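Local coordinates for ethylbenzene dehydrogenase alpha-subunit (Aromatoleum aromaticum, PDB 2IVF), which serves as the molybdenum-containing catalytic subunit of a three-chain dehydrogenase and carries two pterin-guanosine cofactors and an iron-sulfur cluster, at residues A[533-538]-A[951-956]. Sequence-based numbering, arbitrary orientation.
Sequences FMKVVT and QFRYYF
Thr538 and Phe956 form the tight end of this contact, where helix 526-540 of a molybdopterin oxidoreductase receives the loop between strands 915-917 and 969-975, a good example of a helical threonine that bonds the carbonyl four residues back and offers its oxygen to a loop N-H. The amide N of Phe956 donates to Thr538 OG1 at 2.9 Å, moderately bent at 142°. Chi1 of -65° sets OG1 beside its own backbone N, within reach of the carbonyl one turn back, and it donates to Met534 O at 2.7 Å. That oxygen also accepts the Thr538 amide, the two donors arriving from opposite faces of the carbonyl plane. The threonine methyl, CG2, meets Tyr954 CE2 at 3.7 Å, the two side chains crossing at about a right angle; the tyrosine hydroxyl is held by Asp216. Beside this, Tyr955 packs CG against Met534 CB at 3.8 Å, and Val777 touches both residues.

The partly exposed Lys535 forms the rim, its CD 4.0 Å from Arg953 CB. Beyond, one water accepts from Lys535 NZ (2.7 Å) and Arg953 NH1, while Arg953 NH2 is bound by the carbonyls of Gly233 and Pro806. The like charges, 5.3 Å apart from Lys535 NZ to Arg953 NH1, thus share an acceptor, which probably eases their repulsion, whereas the threonine hydroxyl, accepting from the loop and donating to the helix, satisfies a buried amide without interrupting the helix.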
ATOM      1  N   PHE A 533      -4.568  26.854 -26.359  1.00 31.01           N
ATOM      2  CA  PHE A 533      -4.113  27.605 -25.180  1.00 31.05           C
ATOM      3  C   PHE A 533      -3.094  26.786 -24.416  1.00 31.36           C
ATOM      4  O   PHE A 533      -2.031  27.274 -24.027  1.00 30.55           O
ATOM      5  CB  PHE A 533      -5.324  27.917 -24.275  1.00 32.20           C
ATOM      6  CG  PHE A 533      -4.972  28.529 -22.935  1.00 32.48           C
ATOM      7  CD1 PHE A 533      -4.927  29.903 -22.772  1.00 35.33           C
ATOM      8  CD2 PHE A 533      -4.738  27.726 -21.825  1.00 35.09           C
ATOM      9  CE1 PHE A 533      -4.629  30.481 -21.532  1.00 33.13           C
ATOM     10  CE2 PHE A 533      -4.431  28.307 -20.578  1.00 33.76           C
ATOM     11  CZ  PHE A 533      -4.384  29.688 -20.448  1.00 33.34           C
ATOM     12  N   MET A 534      -3.415  25.527 -24.189  1.00 30.87           N
ATOM     13  CA  MET A 534      -2.541  24.709 -23.373  1.00 31.67           C
ATOM     14  C   MET A 534      -1.181  24.499 -24.018  1.00 31.34           C
ATOM     15  O   MET A 534      -0.158  24.513 -23.332  1.00 31.70           O
ATOM     16  CB  MET A 534      -3.186  23.362 -23.089  1.00 32.16           C
ATOM     17  CG  MET A 534      -4.300  23.436 -22.063  1.00 34.90           C
ATOM     18  SD  MET A 534      -3.804  24.164 -20.480  1.00 39.38           S
ATOM     19  CE  MET A 534      -2.698  22.839 -19.900  1.00 39.46           C
ATOM     20  N   LYS A 535      -1.172  24.296 -25.329  1.00 30.73           N
ATOM     21  CA  LYS A 535       0.068  24.111 -26.048  1.00 31.50           C
ATOM     22  C   LYS A 535       0.983  25.303 -25.816  1.00 30.86           C
ATOM     23  O   LYS A 535       2.147  25.128 -25.500  1.00 30.49           O
ATOM     24  CB  LYS A 535      -0.183  23.887 -27.551  1.00 31.53           C
ATOM     25  CG  LYS A 535      -0.963  22.614 -27.854  1.00 33.32           C
ATOM     26  CD  LYS A 535      -0.744  22.067 -29.270  1.00 33.33           C
ATOM     27  CE  LYS A 535      -1.523  22.817 -30.329  1.00 36.53           C
ATOM     28  NZ  LYS A 535      -1.402  22.169 -31.692  1.00 34.90           N
ATOM     29  N   VAL A 536       0.436  26.508 -25.917  1.00 30.79           N
ATOM     30  CA  VAL A 536       1.230  27.720 -25.743  1.00 31.03           C
ATOM     31  C   VAL A 536       1.669  27.946 -24.317  1.00 30.27           C
ATOM     32  O   VAL A 536       2.860  28.084 -24.031  1.00 30.30           O
ATOM     33  CB  VAL A 536       0.471  28.939 -26.206  1.00 31.31           C
ATOM     34  CG1 VAL A 536       1.252  30.203 -25.869  1.00 32.78           C
ATOM     35  CG2 VAL A 536       0.204  28.818 -27.712  1.00 30.59           C
ATOM     36  N   VAL A 537       0.720  27.977 -23.405  1.00 29.48           N
ATOM     37  CA  VAL A 537       1.074  28.261 -22.034  1.00 29.14           C
ATOM     38  C   VAL A 537       2.105  27.252 -21.476  1.00 28.64           C
ATOM     39  O   VAL A 537       2.944  27.618 -20.684  1.00 27.79           O
ATOM     40  CB  VAL A 537      -0.172  28.316 -21.146  1.00 29.44           C
ATOM     41  CG1 VAL A 537      -1.199  29.330 -21.741  1.00 30.13           C
ATOM     42  CG2 VAL A 537      -0.768  26.934 -21.012  1.00 30.93           C
ATOM     43  N   THR A 538       2.044  25.985 -21.874  1.00 28.54           N
ATOM     44  CA  THR A 538       2.952  24.961 -21.298  1.00 28.34           C
ATOM     45  C   THR A 538       4.422  25.382 -21.525  1.00 28.53           C
ATOM     46  O   THR A 538       5.274  25.389 -20.626  1.00 28.24           O
ATOM     47  CB  THR A 538       2.718  23.596 -21.967  1.00 27.59           C
ATOM     48  OG1 THR A 538       1.390  23.148 -21.660  1.00 27.54           O
ATOM     49  CG2 THR A 538       3.749  22.555 -21.483  1.00 27.71           C
ATOM     50  N   GLN A 951      -4.001  15.352 -33.434  1.00 22.80           N
ATOM     51  CA  GLN A 951      -3.914  14.749 -32.103  1.00 23.24           C
ATOM     52  C   GLN A 951      -2.493  14.348 -31.697  1.00 23.50           C
ATOM     53  O   GLN A 951      -2.287  13.801 -30.628  1.00 23.18           O
ATOM     54  CB  GLN A 951      -4.829  13.544 -31.976  1.00 23.05           C
ATOM     55  CG  GLN A 951      -4.585  12.397 -32.963  1.00 22.45           C
ATOM     56  CD  GLN A 951      -5.647  12.388 -34.020  1.00 22.52           C
ATOM     57  OE1 GLN A 951      -5.814  13.385 -34.725  1.00 19.92           O
ATOM     58  NE2 GLN A 951      -6.382  11.288 -34.139  1.00 18.67           N
ATOM     59  N   PHE A 952      -1.529  14.588 -32.571  1.00 23.83           N
ATOM     60  CA  PHE A 952      -0.115  14.382 -32.258  1.00 23.89           C
ATOM     61  C   PHE A 952       0.454  15.708 -31.789  1.00 24.33           C
ATOM     62  O   PHE A 952       0.742  16.596 -32.600  1.00 25.40           O
ATOM     63  CB  PHE A 952       0.635  13.851 -33.478  1.00 24.80           C
ATOM     64  CG  PHE A 952       0.193  12.458 -33.938  1.00 24.41           C
ATOM     65  CD1 PHE A 952      -0.673  11.675 -33.201  1.00 23.34           C
ATOM     66  CD2 PHE A 952       0.701  11.939 -35.121  1.00 26.00           C
ATOM     67  CE1 PHE A 952      -1.054  10.418 -33.651  1.00 24.94           C
ATOM     68  CE2 PHE A 952       0.317  10.687 -35.588  1.00 25.10           C
ATOM     69  CZ  PHE A 952      -0.549   9.929 -34.857  1.00 23.67           C
ATOM     70  N   ARG A 953       0.604  15.858 -30.480  1.00 24.90           N
ATOM     71  CA  ARG A 953       0.969  17.162 -29.889  1.00 24.62           C
ATOM     72  C   ARG A 953       1.403  17.043 -28.450  1.00 25.39           C
ATOM     73  O   ARG A 953       1.198  16.017 -27.805  1.00 25.65           O
ATOM     74  CB  ARG A 953      -0.187  18.146 -29.961  1.00 24.67           C
ATOM     75  CG  ARG A 953      -1.405  17.735 -29.169  1.00 24.06           C
ATOM     76  CD  ARG A 953      -2.720  18.362 -29.729  1.00 24.79           C
ATOM     77  NE  ARG A 953      -3.919  17.544 -29.411  1.00 23.57           N
ATOM     78  CZ  ARG A 953      -5.131  17.771 -29.918  1.00 23.42           C
ATOM     79  NH1 ARG A 953      -5.316  18.764 -30.759  1.00 27.96           N
ATOM     80  NH2 ARG A 953      -6.159  17.002 -29.595  1.00 27.32           N
ATOM     81  N   TYR A 954       2.020  18.102 -27.951  1.00 25.42           N
ATOM     82  CA  TYR A 954       2.419  18.160 -26.572  1.00 25.39           C
ATOM     83  C   TYR A 954       1.873  19.413 -25.912  1.00 26.31           C
ATOM     84  O   TYR A 954       2.005  20.532 -26.429  1.00 25.37           O
ATOM     85  CB  TYR A 954       3.956  18.122 -26.421  1.00 25.71           C
ATOM     86  CG  TYR A 954       4.385  18.382 -24.986  1.00 25.33           C
ATOM     87  CD1 TYR A 954       4.080  17.470 -23.980  1.00 28.17           C
ATOM     88  CD2 TYR A 954       5.004  19.571 -24.612  1.00 26.28           C
ATOM     89  CE1 TYR A 954       4.434  17.712 -22.636  1.00 26.54           C
ATOM     90  CE2 TYR A 954       5.377  19.802 -23.277  1.00 23.18           C
ATOM     91  CZ  TYR A 954       5.071  18.891 -22.302  1.00 27.84           C
ATOM     92  OH  TYR A 954       5.405  19.116 -20.975  1.00 24.83           O
ATOM     93  N   TYR A 955       1.266  19.207 -24.756  1.00 27.79           N
ATOM     94  CA  TYR A 955       1.069  20.270 -23.786  1.00 28.84           C
ATOM     95  C   TYR A 955       1.162  19.538 -22.448  1.00 29.69           C
ATOM     96  O   TYR A 955       1.304  18.316 -22.433  1.00 29.96           O
ATOM     97  CB  TYR A 955      -0.263  20.982 -23.989  1.00 28.49           C
ATOM     98  CG  TYR A 955      -1.478  20.067 -23.953  1.00 28.60           C
ATOM     99  CD1 TYR A 955      -2.069  19.727 -22.743  1.00 27.80           C
ATOM    100  CD2 TYR A 955      -2.068  19.575 -25.125  1.00 26.00           C
ATOM    101  CE1 TYR A 955      -3.193  18.905 -22.683  1.00 28.65           C
ATOM    102  CE2 TYR A 955      -3.209  18.721 -25.054  1.00 27.69           C
ATOM    103  CZ  TYR A 955      -3.768  18.411 -23.836  1.00 27.35           C
ATOM    104  OH  TYR A 955      -4.901  17.578 -23.718  1.00 25.29           O
ATOM    105  N   PHE A 956       1.094  20.283 -21.352  1.00 30.38           N
ATOM    106  CA  PHE A 956       1.486  19.786 -20.040  1.00 30.63           C
ATOM    107  C   PHE A 956       0.774  18.463 -19.725  1.00 30.83           C
ATOM    108  O   PHE A 956      -0.449  18.354 -19.879  1.00 31.30           O
ATOM    109  CB  PHE A 956       1.191  20.856 -18.993  1.00 31.47           C
ATOM    110  CG  PHE A 956       1.508  20.449 -17.565  1.00 31.91           C
ATOM    111  CD1 PHE A 956       2.701  19.824 -17.237  1.00 34.04           C
ATOM    112  CD2 PHE A 956       0.620  20.762 -16.547  1.00 31.34           C
ATOM    113  CE1 PHE A 956       2.988  19.474 -15.912  1.00 33.69           C
ATOM    114  CE2 PHE A 956       0.904  20.409 -15.217  1.00 33.66           C
ATOM    115  CZ  PHE A 956       2.090  19.765 -14.916  1.00 34.07           C
TER
HETATM  116  O   HOH W   1      -3.530  20.593 -32.087  1.00 46.65           O